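PDB 5JS4: phiAB6 tailspike from Unidentified phage, which fragments the exopolysaccharide of Acinetobacter baumannii, probably so that the phage can reach the surface of its bacterial host. Local coordinates for residues N371-I376 and S395-I400; W391-Q396 and N417-L422; P609-Y614 and T712-A717; N625-V630 and V639-G644. All blocks are in the same frame, centred on the assembly; numbering follows the deposited sequence.

Interaction 1 (N371-I376 and S395-I400)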
# COMPACT_ATOMS: atom_id res chain seq x y z
N ASN A 371 -20.92 15.58 -17.29
CA ASN A 371 -22.37 15.36 -17.23
C ASN A 371 -22.70 13.88 -17.43
O ASN A 371 -21.93 13.02 -17.01
CB ASN A 371 -23.13 16.30 -18.20
CG ASN A 371 -22.84 17.76 -17.94
OD1 ASN A 371 -22.76 18.20 -16.80
ND2 ASN A 371 -22.67 18.53 -19.01
N PHE A 372 -23.84 13.58 -18.07
CA PHE A 372 -24.40 12.23 -18.16
C PHE A 372 -25.05 11.79 -16.85
O PHE A 372 -24.79 12.36 -15.78
CB PHE A 372 -23.38 11.17 -18.60
CG PHE A 372 -22.83 11.38 -19.98
CD1 PHE A 372 -23.55 10.98 -21.10
CD2 PHE A 372 -21.58 11.95 -20.16
CE1 PHE A 372 -23.03 11.16 -22.38
CE2 PHE A 372 -21.06 12.13 -21.43
CZ PHE A 372 -21.78 11.74 -22.54
N TYR A 373 -25.90 10.77 -16.94
CA TYR A 373 -26.59 10.21 -15.79
C TYR A 373 -25.65 9.23 -15.09
O TYR A 373 -25.16 9.51 -13.99
CB TYR A 373 -27.89 9.54 -16.26
CG TYR A 373 -28.79 9.04 -15.16
CD1 TYR A 373 -29.54 9.93 -14.39
CD2 TYR A 373 -28.93 7.68 -14.91
CE1 TYR A 373 -30.38 9.48 -13.39
CE2 TYR A 373 -29.78 7.22 -13.91
CZ TYR A 373 -30.50 8.12 -13.16
OH TYR A 373 -31.34 7.67 -12.17
N ASN A 374 -25.40 8.10 -15.73
CA ASN A 374 -24.28 7.23 -15.39
C ASN A 374 -23.21 7.46 -16.44
O ASN A 374 -23.49 7.42 -17.64
CB ASN A 374 -24.70 5.76 -15.39
CG ASN A 374 -25.76 5.45 -14.35
OD1 ASN A 374 -26.74 4.75 -14.63
ND2 ASN A 374 -25.57 5.95 -13.14
N GLN A 375 -21.98 7.72 -16.01
CA GLN A 375 -20.92 7.99 -16.97
C GLN A 375 -20.37 6.68 -17.53
O GLN A 375 -20.39 6.47 -18.74
CB GLN A 375 -19.85 8.89 -16.35
CG GLN A 375 -20.36 10.32 -16.20
CD GLN A 375 -19.44 11.23 -15.41
OE1 GLN A 375 -18.74 10.79 -14.50
NE2 GLN A 375 -19.46 12.52 -15.74
N ILE A 376 -19.92 5.80 -16.65
CA ILE A 376 -19.49 4.46 -17.05
C ILE A 376 -20.52 3.45 -16.57
O ILE A 376 -20.76 3.33 -15.37
CB ILE A 376 -18.11 4.11 -16.45
CG1 ILE A 376 -17.05 5.13 -16.90
CG2 ILE A 376 -17.71 2.69 -16.81
CD1 ILE A 376 -16.65 5.04 -18.36
N SER A 395 -21.70 14.11 -13.01
CA SER A 395 -22.65 13.02 -13.23
C SER A 395 -23.91 13.26 -12.40
O SER A 395 -23.84 13.82 -11.31
CB SER A 395 -22.05 11.65 -12.90
OG SER A 395 -21.66 11.57 -11.54
N GLN A 396 -25.05 12.84 -12.92
CA GLN A 396 -26.33 13.07 -12.24
C GLN A 396 -26.70 11.93 -11.30
O GLN A 396 -27.44 12.13 -10.34
CB GLN A 396 -27.43 13.31 -13.27
CG GLN A 396 -27.22 14.59 -14.07
CD GLN A 396 -27.43 14.41 -15.56
OE1 GLN A 396 -28.04 13.45 -16.02
NE2 GLN A 396 -26.91 15.36 -16.34
N ASN A 397 -26.18 10.73 -11.57
CA ASN A 397 -26.47 9.56 -10.75
C ASN A 397 -25.20 8.89 -10.22
O ASN A 397 -25.07 8.65 -9.02
CB ASN A 397 -27.29 8.54 -11.54
CG ASN A 397 -27.71 7.35 -10.71
OD1 ASN A 397 -27.31 6.21 -10.98
ND2 ASN A 397 -28.52 7.60 -9.68
N ALA A 398 -24.28 8.57 -11.12
CA ALA A 398 -23.04 7.91 -10.74
C ALA A 398 -21.94 8.11 -11.78
O ALA A 398 -22.21 8.20 -12.97
CB ALA A 398 -23.27 6.42 -10.52
N GLY A 399 -20.70 8.19 -11.31
CA GLY A 399 -19.55 8.17 -12.21
C GLY A 399 -19.40 6.80 -12.84
O GLY A 399 -19.21 6.67 -14.04
N ILE A 400 -19.50 5.77 -11.99
CA ILE A 400 -19.38 4.38 -12.42
C ILE A 400 -20.52 3.58 -11.79
O ILE A 400 -20.70 3.61 -10.57
CB ILE A 400 -18.03 3.76 -12.01
CG1 ILE A 400 -16.87 4.60 -12.55
CG2 ILE A 400 -17.92 2.32 -12.49
CD1 ILE A 400 -15.52 4.27 -11.95
O HOH W 1 -25.06 17.28 -15.16
O HOH W 2 -26.31 14.86 -19.05
O HOH W 3 -19.20 12.50 -12.17
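Two consecutive amides grip the carbonyl oxygen of Tyr373: Asn397 N lies 2.9 Å from Tyr373 O and Ala398 N 3.1 Å, the second bond being the straighter at 167°. Both donors come from the same face of the carbonyl plane, so the bend at 396-398 wraps round a single acceptor. Just before it, Gln396 N is bound to Phe372 O.

The Tyr373 ring lies over Asn397, whose CB sits 3.5 Å from the ring centroid, almost on its normal, in a CH-pi contact. With CG anti to the backbone N (chi1 -176°), Asn397 brings its amide nearly parallel to the ring and stacked on it. Its OD1 then accepts a bond from ND2 of Asn374, at 2.8 Å, on a lone pair in the carbonyl plane. Asparagine suits both places, being short enough for these staggered neighbours to meet in a single amide-amide hydrogen bond. The fold is a parallel beta-helix: 374-379 and 398-402 are parallel strands stacked on adjacent coils, and the chain turns a corner at Gln375-Ile376 and again at Gly399-Ile400.

At the corner, Gln375 N binds Ala398 O and Ile376 N binds Gly399 O, while Ile376 CB packs on Ile400 CG1. Gln375 holds the turn from within: its NE2 bonds Asn371 O at 2.8 Å, and one water joins its OE1 to Ser395 N. Two more waters tie Gln396 NE2 to Asn371 OD1 and to Phe372 N. Asn371 ND2 faces the malonic acid pocket, bonding Cys344 O and the bound ligand.

Interaction 2 (W391-Q396 and N417-L422)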
# COMPACT_ATOMS: atom_id res chain seq x y z
N TRP A 391 -11.12 11.94 -14.95
CA TRP A 391 -11.75 13.12 -14.37
C TRP A 391 -13.23 13.02 -14.71
O TRP A 391 -13.62 13.17 -15.86
CB TRP A 391 -11.09 14.40 -14.89
CG TRP A 391 -9.61 14.42 -14.59
CD1 TRP A 391 -9.00 13.91 -13.48
CD2 TRP A 391 -8.56 14.97 -15.40
NE1 TRP A 391 -7.65 14.09 -13.55
CE2 TRP A 391 -7.35 14.74 -14.71
CE3 TRP A 391 -8.53 15.62 -16.64
CZ2 TRP A 391 -6.11 15.14 -15.23
CZ3 TRP A 391 -7.29 16.02 -17.14
CH2 TRP A 391 -6.11 15.77 -16.44
N LEU A 392 -14.03 12.74 -13.68
CA LEU A 392 -15.44 12.40 -13.85
C LEU A 392 -16.28 13.47 -13.17
O LEU A 392 -16.48 13.44 -11.96
CB LEU A 392 -15.71 11.01 -13.26
CG LEU A 392 -14.89 9.87 -13.87
CD1 LEU A 392 -15.25 8.54 -13.21
CD2 LEU A 392 -15.08 9.78 -15.38
N TYR A 393 -16.76 14.42 -13.97
CA TYR A 393 -17.39 15.64 -13.45
C TYR A 393 -18.88 15.69 -13.77
O TYR A 393 -19.31 15.37 -14.88
CB TYR A 393 -16.71 16.88 -14.05
CG TYR A 393 -15.40 17.30 -13.40
CD1 TYR A 393 -14.38 16.38 -13.13
CD2 TYR A 393 -15.16 18.64 -13.10
CE1 TYR A 393 -13.19 16.79 -12.56
CE2 TYR A 393 -13.96 19.05 -12.53
CZ TYR A 393 -12.98 18.12 -12.26
OH TYR A 393 -11.78 18.50 -11.70
N TYR A 394 -19.66 16.12 -12.78
CA TYR A 394 -21.07 16.50 -12.96
C TYR A 394 -22.04 15.37 -13.32
O TYR A 394 -23.12 15.64 -13.85
CB TYR A 394 -21.23 17.63 -14.00
CG TYR A 394 -20.19 18.73 -13.96
CD1 TYR A 394 -19.66 19.20 -12.76
CD2 TYR A 394 -19.74 19.32 -15.14
CE1 TYR A 394 -18.71 20.21 -12.74
CE2 TYR A 394 -18.80 20.33 -15.14
CZ TYR A 394 -18.28 20.77 -13.94
OH TYR A 394 -17.34 21.77 -13.93
N SER A 395 -21.70 14.11 -13.01
CA SER A 395 -22.65 13.02 -13.23
C SER A 395 -23.91 13.26 -12.40
O SER A 395 -23.84 13.82 -11.31
CB SER A 395 -22.05 11.65 -12.90
OG SER A 395 -21.66 11.57 -11.54
N GLN A 396 -25.05 12.84 -12.92
CA GLN A 396 -26.33 13.07 -12.24
C GLN A 396 -26.70 11.93 -11.30
O GLN A 396 -27.44 12.13 -10.34
CB GLN A 396 -27.43 13.31 -13.27
CG GLN A 396 -27.22 14.59 -14.07
CD GLN A 396 -27.43 14.41 -15.56
OE1 GLN A 396 -28.04 13.45 -16.02
NE2 GLN A 396 -26.91 15.36 -16.34
N ASN A 417 -6.54 6.83 -9.31
CA ASN A 417 -6.35 8.17 -9.87
C ASN A 417 -7.64 8.70 -10.50
O ASN A 417 -7.63 9.12 -11.66
CB ASN A 417 -5.21 8.19 -10.92
CG ASN A 417 -3.87 7.69 -10.39
OD1 ASN A 417 -2.99 7.36 -11.18
ND2 ASN A 417 -3.71 7.65 -9.08
N ILE A 418 -8.73 8.67 -9.75
CA ILE A 418 -10.02 9.15 -10.24
C ILE A 418 -10.46 10.37 -9.44
O ILE A 418 -10.48 10.34 -8.20
CB ILE A 418 -11.13 8.09 -10.16
CG1 ILE A 418 -10.67 6.76 -10.74
CG2 ILE A 418 -12.37 8.60 -10.89
CD1 ILE A 418 -11.63 5.61 -10.49
N TYR A 419 -10.80 11.43 -10.16
CA TYR A 419 -11.30 12.68 -9.59
C TYR A 419 -12.80 12.76 -9.89
O TYR A 419 -13.19 13.02 -11.03
CB TYR A 419 -10.56 13.85 -10.25
CG TYR A 419 -10.55 15.18 -9.50
CD1 TYR A 419 -11.54 15.54 -8.59
CD2 TYR A 419 -9.54 16.10 -9.76
CE1 TYR A 419 -11.51 16.77 -7.94
CE2 TYR A 419 -9.49 17.32 -9.12
CZ TYR A 419 -10.48 17.65 -8.21
OH TYR A 419 -10.42 18.88 -7.59
N PHE A 420 -13.62 12.52 -8.88
CA PHE A 420 -15.07 12.70 -8.98
C PHE A 420 -15.41 14.09 -8.45
O PHE A 420 -15.16 14.38 -7.27
CB PHE A 420 -15.81 11.66 -8.12
CG PHE A 420 -15.55 10.22 -8.49
CD1 PHE A 420 -16.35 9.57 -9.42
CD2 PHE A 420 -14.55 9.50 -7.85
CE1 PHE A 420 -16.14 8.24 -9.74
CE2 PHE A 420 -14.34 8.16 -8.16
CZ PHE A 420 -15.13 7.53 -9.10
N GLN A 421 -15.99 14.95 -9.28
CA GLN A 421 -16.33 16.31 -8.86
C GLN A 421 -17.74 16.73 -9.23
O GLN A 421 -18.18 16.55 -10.37
CB GLN A 421 -15.33 17.33 -9.42
CG GLN A 421 -15.51 18.73 -8.84
CD GLN A 421 -14.39 19.70 -9.19
OE1 GLN A 421 -13.21 19.35 -9.16
NE2 GLN A 421 -14.76 20.93 -9.52
N LEU A 422 -18.44 17.31 -8.25
CA LEU A 422 -19.73 17.99 -8.46
C LEU A 422 -20.82 17.11 -9.08
O LEU A 422 -21.64 17.58 -9.88
CB LEU A 422 -19.52 19.30 -9.24
CG LEU A 422 -18.99 20.45 -8.38
CD1 LEU A 422 -18.45 21.58 -9.25
CD2 LEU A 422 -20.06 20.98 -7.44
O HOH W 4 -7.19 12.13 -11.28
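Ile418 meets the preceding coil through CG2, which lies 3.7 Å from CD1 of Leu392. Tyr419 follows on the other face of the sheet, its CB against Trp391 CD1 and its carbonyl oxygen taking a bond from Leu392 N at 2.8 Å. The edge of the Tyr393 ring points at the Tyr419 face, with centroids 5.6 Å apart and planes at 58°, an edge-to-face pair in which Tyr393 OH stands over the face, offset toward the rim. The Tyr419 hydroxyl bonds Glu445, whereas that of Tyr393 bonds Tyr360 of the second subunit, so tyrosine supplies both an aromatic surface and a polar end at the trimer interface.

Phe420 turns back to the Leu392 side, where its CE1 touches Leu392 CD1 at 3.6 Å. Apolar side chains stacked from coil to coil are a feature of the right-handed parallel beta-helix of pectate lyase-like proteins; the two strands here run parallel, axes 4.8 Å apart.

Gln421 N binds Leu392 O, and Gln421 O receives Tyr394 N at 2.9 Å. A chi1 of -172° swings the Gln421 chain away from its own N; CB sits squarely over the Tyr393 ring, and the amide lies over the CE2-CZ side of the same face, planes 36° apart, with CD 3.4 Å from Tyr393 CE2. Leu422 CB lies at the edge of the Tyr394 ring. Tyr394 also lines the malonic acid pocket.

Interaction 3 (P609-Y614 and T712-A717); sequences PMMLTY and TVAFTA
The Phe715 ring has Met610 over one face: CB of the methionine stands on that side, and its methyl carbon CE comes in to 3.6 Å from Phe715 CE2. The sulfur SD lies 5.0 Å from the ring centroid, oblique to its normal, in a Met-aromatic contact. The bend of the methionine at its last torsion (chi3 -81°) turns CE back onto the ring, and the same methyl also meets Ala717 CB. A long, flexible thioether fits here because it can follow the contour of an aromatic group. Trp627 and Phe694 meet the Phe715 ring edge-to-face.

On the same side of the sheet as Met610 and Phe715, Leu612 CB packs on Val713 CG2 at 4.0 Å, two branched aliphatics filling a buried layer. On the other side Met611 CG touches Ala714 CB, a small residue against which the methionine chain can lie close, and Met611 CE reaches Thr712 CG2. Beyond them Thr613 OG1 and Thr712 OG1 share a hydrogen bond of 2.7 Å. These buried hydroxyls are further satisfied by the second subunit, Thr613 OG1 by His653 and Thr712 OG1 by the amide of Ile654, consistent with a polar pair being buried there.

The backbones join through two reciprocal pairs. Val713 N binds Leu612 O at 2.8 Å, and Leu612 N answers to Val713 O. Phe715 N binds Met610 O, while the return bond from Met610 N is weak. This is an antiparallel pairing of strands distant in sequence, in a C-terminal six-stranded sheet whose Met611-Thr613 face meets a neighbouring subunit of the trimer.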
# COMPACT_ATOMS: atom_id res chain seq x y z
N PRO A 609 1.66 -14.43 45.57
CA PRO A 609 1.35 -15.77 46.10
C PRO A 609 -0.11 -16.15 45.95
O PRO A 609 -0.97 -15.30 45.75
CB PRO A 609 1.70 -15.64 47.58
CG PRO A 609 1.45 -14.20 47.89
CD PRO A 609 1.88 -13.46 46.66
N MET A 610 -0.38 -17.45 46.05
CA MET A 610 -1.75 -17.90 46.26
C MET A 610 -2.16 -17.49 47.67
O MET A 610 -1.37 -17.61 48.61
CB MET A 610 -1.86 -19.41 46.11
CG MET A 610 -1.76 -19.87 44.66
SD MET A 610 -1.89 -21.65 44.46
CE MET A 610 -0.23 -22.18 44.85
N MET A 611 -3.38 -16.98 47.80
CA MET A 611 -3.95 -16.69 49.11
C MET A 611 -5.21 -17.52 49.28
O MET A 611 -5.96 -17.74 48.33
CB MET A 611 -4.24 -15.20 49.26
CG MET A 611 -2.99 -14.36 49.10
SD MET A 611 -3.21 -12.62 49.52
CE MET A 611 -2.95 -12.66 51.28
N LEU A 612 -5.42 -17.99 50.50
CA LEU A 612 -6.50 -18.93 50.78
C LEU A 612 -6.93 -18.74 52.22
O LEU A 612 -6.09 -18.69 53.11
CB LEU A 612 -5.99 -20.35 50.53
CG LEU A 612 -6.92 -21.52 50.80
CD1 LEU A 612 -8.17 -21.46 49.94
CD2 LEU A 612 -6.17 -22.82 50.54
N THR A 613 -8.23 -18.60 52.44
CA THR A 613 -8.75 -18.32 53.78
C THR A 613 -9.70 -19.41 54.26
O THR A 613 -10.54 -19.90 53.51
CB THR A 613 -9.38 -16.91 53.81
OG1 THR A 613 -8.33 -15.94 53.72
CG2 THR A 613 -10.16 -16.67 55.10
N TYR A 614 -9.50 -19.81 55.52
CA TYR A 614 -10.41 -20.69 56.25
C TYR A 614 -11.41 -19.84 57.00
O TYR A 614 -11.04 -18.85 57.60
CB TYR A 614 -9.61 -21.51 57.27
CG TYR A 614 -10.47 -22.26 58.26
CD1 TYR A 614 -10.99 -23.50 57.95
CD2 TYR A 614 -10.74 -21.72 59.52
CE1 TYR A 614 -11.77 -24.19 58.85
CE2 TYR A 614 -11.52 -22.41 60.43
CZ TYR A 614 -12.04 -23.64 60.09
OH TYR A 614 -12.81 -24.34 60.99
N THR A 712 -6.19 -16.59 57.29
CA THR A 712 -5.65 -16.59 55.94
C THR A 712 -4.30 -17.29 55.92
O THR A 712 -3.57 -17.26 56.91
CB THR A 712 -5.46 -15.13 55.48
OG1 THR A 712 -6.74 -14.49 55.41
CG2 THR A 712 -4.76 -15.04 54.13
N VAL A 713 -4.00 -17.93 54.80
CA VAL A 713 -2.63 -18.35 54.48
C VAL A 713 -2.25 -17.81 53.11
O VAL A 713 -3.10 -17.59 52.25
CB VAL A 713 -2.44 -19.88 54.53
CG1 VAL A 713 -2.92 -20.44 55.86
CG2 VAL A 713 -3.13 -20.58 53.37
N ALA A 714 -0.95 -17.59 52.92
CA ALA A 714 -0.41 -17.22 51.62
C ALA A 714 0.78 -18.13 51.36
O ALA A 714 1.61 -18.32 52.24
CB ALA A 714 0.02 -15.76 51.61
N PHE A 715 0.85 -18.70 50.17
CA PHE A 715 1.96 -19.59 49.85
C PHE A 715 2.24 -19.62 48.36
O PHE A 715 1.41 -19.22 47.54
CB PHE A 715 1.71 -21.01 50.39
CG PHE A 715 0.57 -21.74 49.74
CD1 PHE A 715 -0.75 -21.46 50.07
CD2 PHE A 715 0.81 -22.76 48.81
CE1 PHE A 715 -1.80 -22.14 49.48
CE2 PHE A 715 -0.24 -23.45 48.22
CZ PHE A 715 -1.54 -23.14 48.56
N THR A 716 3.45 -20.08 48.03
CA THR A 716 3.85 -20.26 46.64
C THR A 716 4.14 -21.74 46.39
O THR A 716 4.51 -22.47 47.31
CB THR A 716 5.09 -19.43 46.28
OG1 THR A 716 6.23 -19.89 47.01
CG2 THR A 716 4.85 -17.95 46.57
N ALA A 717 3.96 -22.16 45.14
CA ALA A 717 4.19 -23.55 44.75
C ALA A 717 5.60 -23.77 44.22
O ALA A 717 5.99 -24.90 43.95
CB ALA A 717 3.16 -23.99 43.72

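Interaction 4 (N625-V630 and V639-G644); sequences NGWKIV and VERVSG
Backbone hydrogen bonds carry the pairing of Gly626-Val630 with Val639-Val642. Lys628 and Glu640 exchange both of theirs, Lys628 N to Glu640 O at 3.0 Å and Glu640 N to Lys628 O at 2.9 Å, and Val642 N adds a third to Gly626 O. Gly626 has a positive phi, a conformation that glycine adopts easily.

On the Trp627-Ile629 face, which packs on strand 602-615, Arg641 CA lies over a face of the Trp627 ring and its CG is 3.5 Å from Trp627 NE1, so the aliphatic part of the arginine runs alongside the indole. The polar ends leave for other partners, Trp627 NE1 for Ala692 O and Arg641 NH1 for Ser647 O. Ile629 CG1 meets Val639 CG2 at 4.0 Å.

Lys628 and Glu640 lie on the opposite face. Both place CG between the backbone N and the carbonyl carbon (chi1 65° and 61°), which sets their extended chains alongside each other, but Lys628 NZ and Glu640 OE2 stay 4.4 Å apart, beyond a salt bridge; Glu640 OE1 instead has one with Arg638. Lys628 CG packs on Val642 CG1, and the Glu640 carboxylate carbon CD rests against Val630 CG2, 3.6 Å away. The arrangement is that of a strongly twisted antiparallel beta hairpin, its strand directions 133° apart.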
# COMPACT_ATOMS: atom_id res chain seq x y z
N ASN A 625 -7.11 -23.15 43.49
CA ASN A 625 -6.23 -23.91 42.61
C ASN A 625 -6.09 -25.38 43.01
O ASN A 625 -5.06 -26.01 42.73
CB ASN A 625 -4.84 -23.25 42.58
CG ASN A 625 -4.10 -23.47 41.29
OD1 ASN A 625 -4.66 -23.94 40.30
ND2 ASN A 625 -2.81 -23.12 41.28
N GLY A 626 -7.11 -25.93 43.67
CA GLY A 626 -7.09 -27.32 44.12
C GLY A 626 -6.66 -27.53 45.56
O GLY A 626 -6.55 -28.67 46.00
N TRP A 627 -6.41 -26.44 46.29
CA TRP A 627 -6.15 -26.49 47.73
C TRP A 627 -7.31 -25.89 48.52
O TRP A 627 -7.90 -24.89 48.09
CB TRP A 627 -4.85 -25.75 48.09
CG TRP A 627 -3.62 -26.55 47.81
CD1 TRP A 627 -2.98 -27.40 48.67
CD2 TRP A 627 -2.88 -26.59 46.58
NE1 TRP A 627 -1.89 -27.96 48.06
CE2 TRP A 627 -1.81 -27.49 46.77
CE3 TRP A 627 -3.03 -25.97 45.34
CZ2 TRP A 627 -0.88 -27.77 45.77
CZ3 TRP A 627 -2.11 -26.24 44.34
CH2 TRP A 627 -1.05 -27.14 44.56
N LYS A 628 -7.62 -26.50 49.66
CA LYS A 628 -8.58 -25.95 50.62
C LYS A 628 -8.03 -26.13 52.02
O LYS A 628 -7.08 -26.89 52.22
CB LYS A 628 -9.95 -26.63 50.50
CG LYS A 628 -9.96 -28.11 50.86
CD LYS A 628 -11.38 -28.65 50.86
CE LYS A 628 -11.40 -30.12 51.21
NZ LYS A 628 -12.80 -30.63 51.26
N ILE A 629 -8.62 -25.43 52.98
CA ILE A 629 -8.21 -25.56 54.38
C ILE A 629 -9.32 -26.24 55.15
O ILE A 629 -10.47 -25.80 55.10
CB ILE A 629 -7.89 -24.20 55.03
CG1 ILE A 629 -6.91 -23.42 54.16
CG2 ILE A 629 -7.35 -24.43 56.44
CD1 ILE A 629 -6.52 -22.06 54.71
N VAL A 630 -8.98 -27.31 55.85
CA VAL A 630 -9.93 -28.03 56.68
C VAL A 630 -9.38 -28.21 58.09
O VAL A 630 -8.17 -28.30 58.29
CB VAL A 630 -10.30 -29.41 56.10
CG1 VAL A 630 -10.95 -29.25 54.73
CG2 VAL A 630 -9.08 -30.32 56.01
N VAL A 639 -3.90 -27.48 55.06
CA VAL A 639 -3.97 -26.84 53.75
C VAL A 639 -3.66 -27.97 52.77
O VAL A 639 -2.49 -28.32 52.55
CB VAL A 639 -2.96 -25.68 53.62
CG1 VAL A 639 -3.10 -24.99 52.28
CG2 VAL A 639 -3.15 -24.68 54.76
N GLU A 640 -4.71 -28.56 52.22
CA GLU A 640 -4.62 -29.86 51.56
C GLU A 640 -5.16 -29.85 50.14
O GLU A 640 -5.99 -29.02 49.77
CB GLU A 640 -5.39 -30.91 52.37
CG GLU A 640 -6.88 -30.62 52.51
CD GLU A 640 -7.66 -31.78 53.09
OE1 GLU A 640 -7.08 -32.58 53.86
OE2 GLU A 640 -8.86 -31.87 52.79
N ARG A 641 -4.69 -30.82 49.37
CA ARG A 641 -5.15 -31.02 48.00
C ARG A 641 -6.50 -31.73 48.00
O ARG A 641 -6.70 -32.70 48.73
CB ARG A 641 -4.15 -31.87 47.22
CG ARG A 641 -2.77 -31.27 47.17
CD ARG A 641 -1.86 -31.98 46.19
NE ARG A 641 -1.60 -33.37 46.56
CZ ARG A 641 -0.79 -34.19 45.89
NH1 ARG A 641 -0.16 -33.77 44.80
NH2 ARG A 641 -0.62 -35.44 46.32
N VAL A 642 -7.41 -31.23 47.17
CA VAL A 642 -8.67 -31.92 46.96
C VAL A 642 -8.50 -33.02 45.91
O VAL A 642 -7.49 -33.08 45.20
CB VAL A 642 -9.80 -30.95 46.55
CG1 VAL A 642 -9.93 -29.83 47.57
CG2 VAL A 642 -9.56 -30.39 45.16
N SER A 643 -9.49 -33.90 45.83
CA SER A 643 -9.45 -35.02 44.90
C SER A 643 -9.20 -34.53 43.48
O SER A 643 -9.87 -33.61 43.01
CB SER A 643 -10.76 -35.81 44.95
OG SER A 643 -10.71 -36.92 44.07
N GLY A 644 -8.22 -35.13 42.81
CA GLY A 644 -7.91 -34.78 41.43
C GLY A 644 -6.77 -33.78 41.30
O GLY A 644 -6.19 -33.64 40.22

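Overall arrangement
Interactions 1 and 2 belong to neighbouring coils of the beta-helix, their centres about 8 Å apart, and share Ser395 and Gln396. They touch through Asn371 N and Tyr393 O, 2.9 Å apart, and together bring Asn371 and Tyr394 to one malonic acid pocket, completed by Tyr310, Arg343 and Ile370. The malonic acid probably comes from the crystallisation liquor. Interactions 3 and 4 lie at the far C-terminal end, their centres about 71 to 75 Å from those of interactions 1 and 2. Their own centres are about 11 Å apart; the hairpin is nested in the chain between the strands of interaction 3, and Leu612 packs against Trp627 and Ile629. Interactions 2, 3 and 4 all reach the second subunit.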